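Local coordinates for glycoside hydrolase family protein (Novosphingobium sp. PP1Y, PDB 6Q2F) that probably hydrolyses terminal alpha-L-rhamnose units from glycosides, as an alpha-L-rhamnosidase, and holds a sodium ion in the crystal, at residues G70-D74 against V681-D686; V379-K385 against S546-L550. All coordinates share one frame; numbering follows the deposited sequence.

Interaction 1 (G70-D74 against V681-D686)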
loop_
_atom_site.group_PDB
_atom_site.type_symbol
_atom_site.label_atom_id
_atom_site.label_comp_id
_atom_site.label_asym_id
_atom_site.label_seq_id
_atom_site.Cartn_x
_atom_site.Cartn_y
_atom_site.Cartn_z
ATOM N N GLY A 70 27.907 16.989 0.745
ATOM C CA GLY A 70 27.015 16.281 -0.146
ATOM C C GLY A 70 25.561 16.686 0.020
ATOM O O GLY A 70 24.807 16.704 -0.958
ATOM N N ILE A 71 25.149 17.004 1.248
ATOM C CA ILE A 71 23.772 17.404 1.506
ATOM C C ILE A 71 23.434 18.662 0.717
ATOM O O ILE A 71 22.365 18.768 0.096
ATOM C CB ILE A 71 23.560 17.614 3.013
ATOM C CG1 ILE A 71 23.587 16.269 3.752
ATOM C CG2 ILE A 71 22.247 18.363 3.274
ATOM C CD1 ILE A 71 23.616 16.405 5.278
ATOM N N ARG A 72 24.343 19.638 0.733
ATOM C CA ARG A 72 24.127 20.863 -0.019
ATOM C C ARG A 72 24.031 20.587 -1.511
ATOM O O ARG A 72 23.126 21.105 -2.179
ATOM C CB ARG A 72 25.247 21.855 0.276
ATOM C CG ARG A 72 25.367 22.989 -0.750
ATOM C CD ARG A 72 26.162 24.151 -0.120
ATOM N NE ARG A 72 25.345 24.850 0.873
ATOM C CZ ARG A 72 25.817 25.664 1.809
ATOM N NH1 ARG A 72 27.122 25.878 1.927
ATOM N NH2 ARG A 72 24.974 26.257 2.635
ATOM N N LYS A 73 24.963 19.785 -2.057
ATOM C CA LYS A 73 24.928 19.487 -3.485
ATOM C C LYS A 73 23.687 18.678 -3.856
ATOM O O LYS A 73 23.115 18.875 -4.934
ATOM C CB LYS A 73 26.199 18.757 -3.905
ATOM C CG LYS A 73 27.461 19.609 -3.784
ATOM C CD LYS A 73 28.714 18.733 -3.734
ATOM C CE LYS A 73 29.981 19.572 -3.819
ATOM N NZ LYS A 73 31.205 18.694 -3.760
ATOM N N ASP A 74 23.265 17.752 -2.986
ATOM C CA ASP A 74 21.978 17.080 -3.193
ATOM C C ASP A 74 20.845 18.086 -3.298
ATOM O O ASP A 74 20.040 18.040 -4.240
ATOM C CB ASP A 74 21.675 16.120 -2.048
ATOM C CG ASP A 74 22.482 14.844 -2.109
ATOM O OD1 ASP A 74 23.258 14.656 -3.070
ATOM O OD2 ASP A 74 22.312 14.017 -1.188
ATOM N N VAL A 681 18.819 8.578 -3.040
ATOM C CA VAL A 681 19.803 8.313 -2.005
ATOM C C VAL A 681 20.758 9.500 -1.887
ATOM O O VAL A 681 21.150 10.116 -2.885
ATOM C CB VAL A 681 20.533 6.999 -2.339
ATOM C CG1 VAL A 681 21.893 6.947 -1.679
ATOM C CG2 VAL A 681 19.697 5.806 -1.898
ATOM N N HIS A 682 21.120 9.835 -0.655
ATOM C CA HIS A 682 22.050 10.930 -0.403
ATOM C C HIS A 682 23.436 10.602 -0.941
ATOM O O HIS A 682 23.964 9.509 -0.693
ATOM C CB HIS A 682 22.131 11.203 1.100
ATOM C CG HIS A 682 23.347 11.970 1.514
ATOM N ND1 HIS A 682 23.672 13.195 0.975
ATOM C CD2 HIS A 682 24.300 11.697 2.439
ATOM C CE1 HIS A 682 24.780 13.640 1.540
ATOM N NE2 HIS A 682 25.175 12.753 2.436
ATOM N N VAL A 683 24.024 11.557 -1.662
ATOM C CA VAL A 683 25.344 11.406 -2.269
ATOM C C VAL A 683 26.369 12.120 -1.395
ATOM O O VAL A 683 26.444 13.356 -1.407
ATOM C CB VAL A 683 25.360 11.956 -3.702
ATOM C CG1 VAL A 683 26.777 11.892 -4.292
ATOM C CG2 VAL A 683 24.363 11.202 -4.553
ATOM N N PRO A 684 27.144 11.395 -0.589
ATOM C CA PRO A 684 28.059 12.073 0.348
ATOM C C PRO A 684 29.365 12.534 -0.273
ATOM O O PRO A 684 29.970 13.473 0.259
ATOM C CB PRO A 684 28.322 11.002 1.408
ATOM C CG PRO A 684 28.315 9.749 0.588
ATOM C CD PRO A 684 27.101 9.949 -0.339
ATOM N N VAL A 685 29.822 11.908 -1.356
ATOM C CA VAL A 685 31.081 12.252 -2.009
ATOM C C VAL A 685 30.856 12.194 -3.515
ATOM O O VAL A 685 30.031 11.418 -4.005
ATOM C CB VAL A 685 32.244 11.313 -1.582
ATOM C CG1 VAL A 685 32.481 11.387 -0.076
ATOM C CG2 VAL A 685 31.945 9.882 -1.961
ATOM N N ASP A 686 31.590 13.020 -4.256
ATOM C CA ASP A 686 31.330 13.134 -5.688
ATOM C C ASP A 686 32.042 12.078 -6.533
ATOM O O ASP A 686 31.546 11.758 -7.619
ATOM C CB ASP A 686 31.716 14.534 -6.195
ATOM C CG ASP A 686 30.943 15.654 -5.491
ATOM O OD1 ASP A 686 29.912 15.365 -4.856
ATOM O OD2 ASP A 686 31.362 16.826 -5.580
#
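Asp74 turns one carboxylate oxygen to two neighbouring donors, a compact example of how a helix can hold a loop. Its OD2 accepts from His682 ND1 at 2.7 Å, a His-carboxylate hydrogen bond with an N-H...O angle of 162°. The donor lies well above the carboxylate plane, while OD2 sits at the edge of the imidazole, and the two planes stand 81° apart. The backbone N of Val683 donates to the syn lone pair of the same OD2 at 3.0 Å. His682 has CG anti to its own backbone N (chi1 161°), which carries the ring to the helix, where CE1 approaches Ile71 CG1 to 3.6 Å. One helical turn before Asp74, the bare CA of Gly70 lies 3.2 Å from Val683 O in a CH...O contact, and any CB there would collide with that oxygen. Farther out, between two partly exposed residues, the extended Lys73 places NZ 2.6 Å from Asp686 OD2 in a salt bridge; Asp69 is a second partner of this ammonium.

Second-shell groups fix these partners: Arg703 pairs with Asp74 OD1 and Asp686 OD1 and also bonds to Val683 O, whereas Trp59 NE1 adds a donor to Asp74 OD2. An asparagine in place of Asp74 would probably leave the Arg703 guanidinium without one of its counter-charges and weaken the hold on His682. The contact joins helix 68-81, the first after barrel strand 56-62, to the loop following strand 674-677, where the parallel barrel closes. Its chemistry implies a buried carboxylate paid for by several donors, with its negative charge probably balanced by Arg703.

Interaction 2 (V379-K385 against S546-L550)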
loop_
_atom_site.group_PDB
_atom_site.type_symbol
_atom_site.label_atom_id
_atom_site.label_comp_id
_atom_site.label_asym_id
_atom_site.label_seq_id
_atom_site.Cartn_x
_atom_site.Cartn_y
_atom_site.Cartn_z
ATOM N N VAL A 379 -13.334 -23.401 19.493
ATOM C CA VAL A 379 -13.556 -22.384 18.477
ATOM C C VAL A 379 -12.726 -22.735 17.253
ATOM O O VAL A 379 -11.493 -22.824 17.319
ATOM C CB VAL A 379 -13.215 -20.992 19.002
ATOM C CG1 VAL A 379 -13.264 -19.985 17.851
ATOM C CG2 VAL A 379 -14.195 -20.596 20.112
ATOM N N ASP A 380 -13.402 -22.958 16.133
ATOM C CA ASP A 380 -12.703 -23.305 14.908
ATOM C C ASP A 380 -11.824 -22.143 14.460
ATOM O O ASP A 380 -12.291 -21.007 14.342
ATOM C CB ASP A 380 -13.711 -23.673 13.823
ATOM C CG ASP A 380 -13.046 -24.020 12.524
ATOM O OD1 ASP A 380 -12.124 -24.867 12.554
ATOM O OD2 ASP A 380 -13.418 -23.437 11.485
ATOM N N ARG A 381 -10.542 -22.433 14.242
ATOM C CA ARG A 381 -9.555 -21.445 13.806
ATOM C C ARG A 381 -9.548 -20.207 14.702
ATOM O O ARG A 381 -9.528 -19.063 14.229
ATOM C CB ARG A 381 -9.763 -21.082 12.334
ATOM C CG ARG A 381 -8.866 -21.941 11.435
ATOM C CD ARG A 381 -9.405 -22.056 10.059
ATOM N NE ARG A 381 -10.737 -22.643 10.044
ATOM C CZ ARG A 381 -11.430 -22.802 8.923
ATOM N NH1 ARG A 381 -10.888 -22.415 7.773
ATOM N NH2 ARG A 381 -12.644 -23.337 8.942
ATOM N N TYR A 382 -9.510 -20.450 16.022
ATOM C CA TYR A 382 -9.590 -19.344 16.973
ATOM C C TYR A 382 -8.344 -18.469 16.918
ATOM O O TYR A 382 -8.432 -17.253 17.114
ATOM C CB TYR A 382 -9.827 -19.868 18.397
ATOM C CG TYR A 382 -8.586 -20.245 19.187
ATOM C CD1 TYR A 382 -7.885 -19.290 19.923
ATOM C CD2 TYR A 382 -8.117 -21.552 19.197
ATOM C CE1 TYR A 382 -6.748 -19.626 20.634
ATOM C CE2 TYR A 382 -6.989 -21.901 19.912
ATOM C CZ TYR A 382 -6.308 -20.934 20.632
ATOM O OH TYR A 382 -5.176 -21.283 21.344
ATOM N N GLU A 383 -7.171 -19.068 16.667
ATOM C CA GLU A 383 -5.941 -18.281 16.640
ATOM C C GLU A 383 -6.050 -17.123 15.654
ATOM O O GLU A 383 -5.718 -15.979 15.987
ATOM C CB GLU A 383 -4.738 -19.169 16.304
ATOM C CG GLU A 383 -4.443 -20.255 17.354
ATOM C CD GLU A 383 -5.016 -21.588 16.958
ATOM O OE1 GLU A 383 -5.858 -21.598 16.038
ATOM O OE2 GLU A 383 -4.648 -22.624 17.550
ATOM N N THR A 384 -6.524 -17.390 14.430
ATOM C CA THR A 384 -6.635 -16.293 13.471
ATOM C C THR A 384 -7.802 -15.374 13.821
ATOM O O THR A 384 -7.683 -14.152 13.704
ATOM C CB THR A 384 -6.735 -16.813 12.025
ATOM O OG1 THR A 384 -6.872 -15.703 11.121
ATOM C CG2 THR A 384 -7.889 -17.752 11.827
ATOM N N LYS A 385 -8.920 -15.936 14.298
ATOM C CA LYS A 385 -10.068 -15.095 14.643
ATOM C C LYS A 385 -9.762 -14.179 15.818
ATOM O O LYS A 385 -10.336 -13.092 15.915
ATOM C CB LYS A 385 -11.299 -15.951 14.959
ATOM C CG LYS A 385 -11.909 -16.649 13.747
ATOM C CD LYS A 385 -12.917 -17.722 14.188
ATOM C CE LYS A 385 -13.535 -18.439 12.977
ATOM N NZ LYS A 385 -14.398 -19.589 13.376
ATOM N N SER A 546 -19.696 -16.864 19.069
ATOM C CA SER A 546 -18.271 -16.689 19.328
ATOM C C SER A 546 -17.579 -16.097 18.114
ATOM O O SER A 546 -16.703 -15.240 18.254
ATOM C CB SER A 546 -17.625 -18.013 19.737
ATOM O OG SER A 546 -17.790 -18.229 21.132
ATOM N N ASP A 547 -17.995 -16.504 16.911
ATOM C CA ASP A 547 -17.414 -15.925 15.702
ATOM C C ASP A 547 -17.750 -14.443 15.589
ATOM O O ASP A 547 -16.912 -13.643 15.151
ATOM C CB ASP A 547 -17.899 -16.680 14.468
ATOM C CG ASP A 547 -17.221 -18.021 14.304
ATOM O OD1 ASP A 547 -16.191 -18.251 14.974
ATOM O OD2 ASP A 547 -17.707 -18.842 13.502
ATOM N N ARG A 548 -18.968 -14.050 15.989
ATOM C CA ARG A 548 -19.308 -12.633 15.951
ATOM C C ARG A 548 -18.593 -11.867 17.051
ATOM O O ARG A 548 -18.152 -10.734 16.833
ATOM C CB ARG A 548 -20.816 -12.433 16.047
ATOM C CG ARG A 548 -21.531 -12.856 14.782
ATOM C CD ARG A 548 -23.025 -12.784 14.948
ATOM N NE ARG A 548 -23.668 -13.261 13.733
ATOM C CZ ARG A 548 -24.972 -13.200 13.498
ATOM N NH1 ARG A 548 -25.807 -12.678 14.397
ATOM N NH2 ARG A 548 -25.431 -13.660 12.353
ATOM N N PHE A 549 -18.432 -12.473 18.231
ATOM C CA PHE A 549 -17.638 -11.791 19.242
ATOM C C PHE A 549 -16.221 -11.561 18.747
ATOM O O PHE A 549 -15.660 -10.474 18.929
ATOM C CB PHE A 549 -17.580 -12.562 20.549
ATOM C CG PHE A 549 -16.430 -12.127 21.408
ATOM C CD1 PHE A 549 -16.434 -10.873 21.993
ATOM C CD2 PHE A 549 -15.320 -12.935 21.577
ATOM C CE1 PHE A 549 -15.371 -10.446 22.773
ATOM C CE2 PHE A 549 -14.252 -12.510 22.349
ATOM C CZ PHE A 549 -14.277 -11.263 22.945
ATOM N N LEU A 550 -15.614 -12.580 18.140
ATOM C CA LEU A 550 -14.242 -12.425 17.675
ATOM C C LEU A 550 -14.158 -11.362 16.587
ATOM O O LEU A 550 -13.243 -10.527 16.605
ATOM C CB LEU A 550 -13.693 -13.779 17.210
ATOM C CG LEU A 550 -13.673 -14.781 18.380
ATOM C CD1 LEU A 550 -13.511 -16.231 17.926
ATOM C CD2 LEU A 550 -12.603 -14.409 19.407
HETATM O O HOH W 1 -16.434 -17.747 11.345
#
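Leu550 sets its CD1 methyl into the corner formed by Val379 and the root of Lys385, and the contact illustrates how a beta/alpha-barrel helix can receive an accessory region through a greasy centre and a charged margin. Helix 543-575, which links barrel strands 497-502 and 579-582, presents its early turns to a loop that leads from strand 366-374 into the short helix 382-385. Arg381 holds the N-cap position of that helix.

Packing is close round the leucine. CD1 of Leu550 touches Val379 CG1 at 3.8 Å, the two side chains running past each other in opposite senses. The same methyl meets Lys385 CB at 3.7 Å, on the aliphatic root of a chain that crosses the leucine at about a right angle. Leu550 CB also rests 3.7 Å from Lys385 O, a carbonyl that is hydrogen-bonded by Arg554. Farther along the interface the fit relaxes: Val379 CG2 and Ser546 CB come no nearer than 4.3 Å, and the hydroxyl of Ser546 is engaged by Val540 O within its own neighbourhood.

The margin toward Asp547, which is partly exposed, is polar and wetter. With CG beside its backbone N (chi1 -71°) and the rest of the chain extended, Lys385 runs back toward the start of the loop and delivers its ammonium to two oxygens. One is Asp380 O, 2.7 Å from Lys385 NZ, so the lysine ties the end of its short helix back to the preceding loop. A water bridges weakly from Lys385 NZ to Asp547 OD2. The firmer grip is the salt bridge from Lys385 NZ to Asp547 OD1, 2.7 Å long and made 37° out of the carboxylate plane.

Followed from the N terminus, the chain lays down barrel strand 56-62 and helix 68-81, whose residues 70-74 wait for a partner that arrives only after some 600 residues. Within that span come two more barrel strands, 85-91 and 127-131, then the accessory beta strands and segment 379-385, and 160 residues separate it from 546-550 on a later barrel helix. Interaction 2 thus closes a loop nested wholly inside the larger one closed by interaction 1; they do not cross. The inner contact ties the region following strand 366-374 to the barrel's flank, while the outer one joins the barrel's beginning to its end. The centres of interactions 1 and 2 are about 53 Å apart, on opposite sides of the chain's centre.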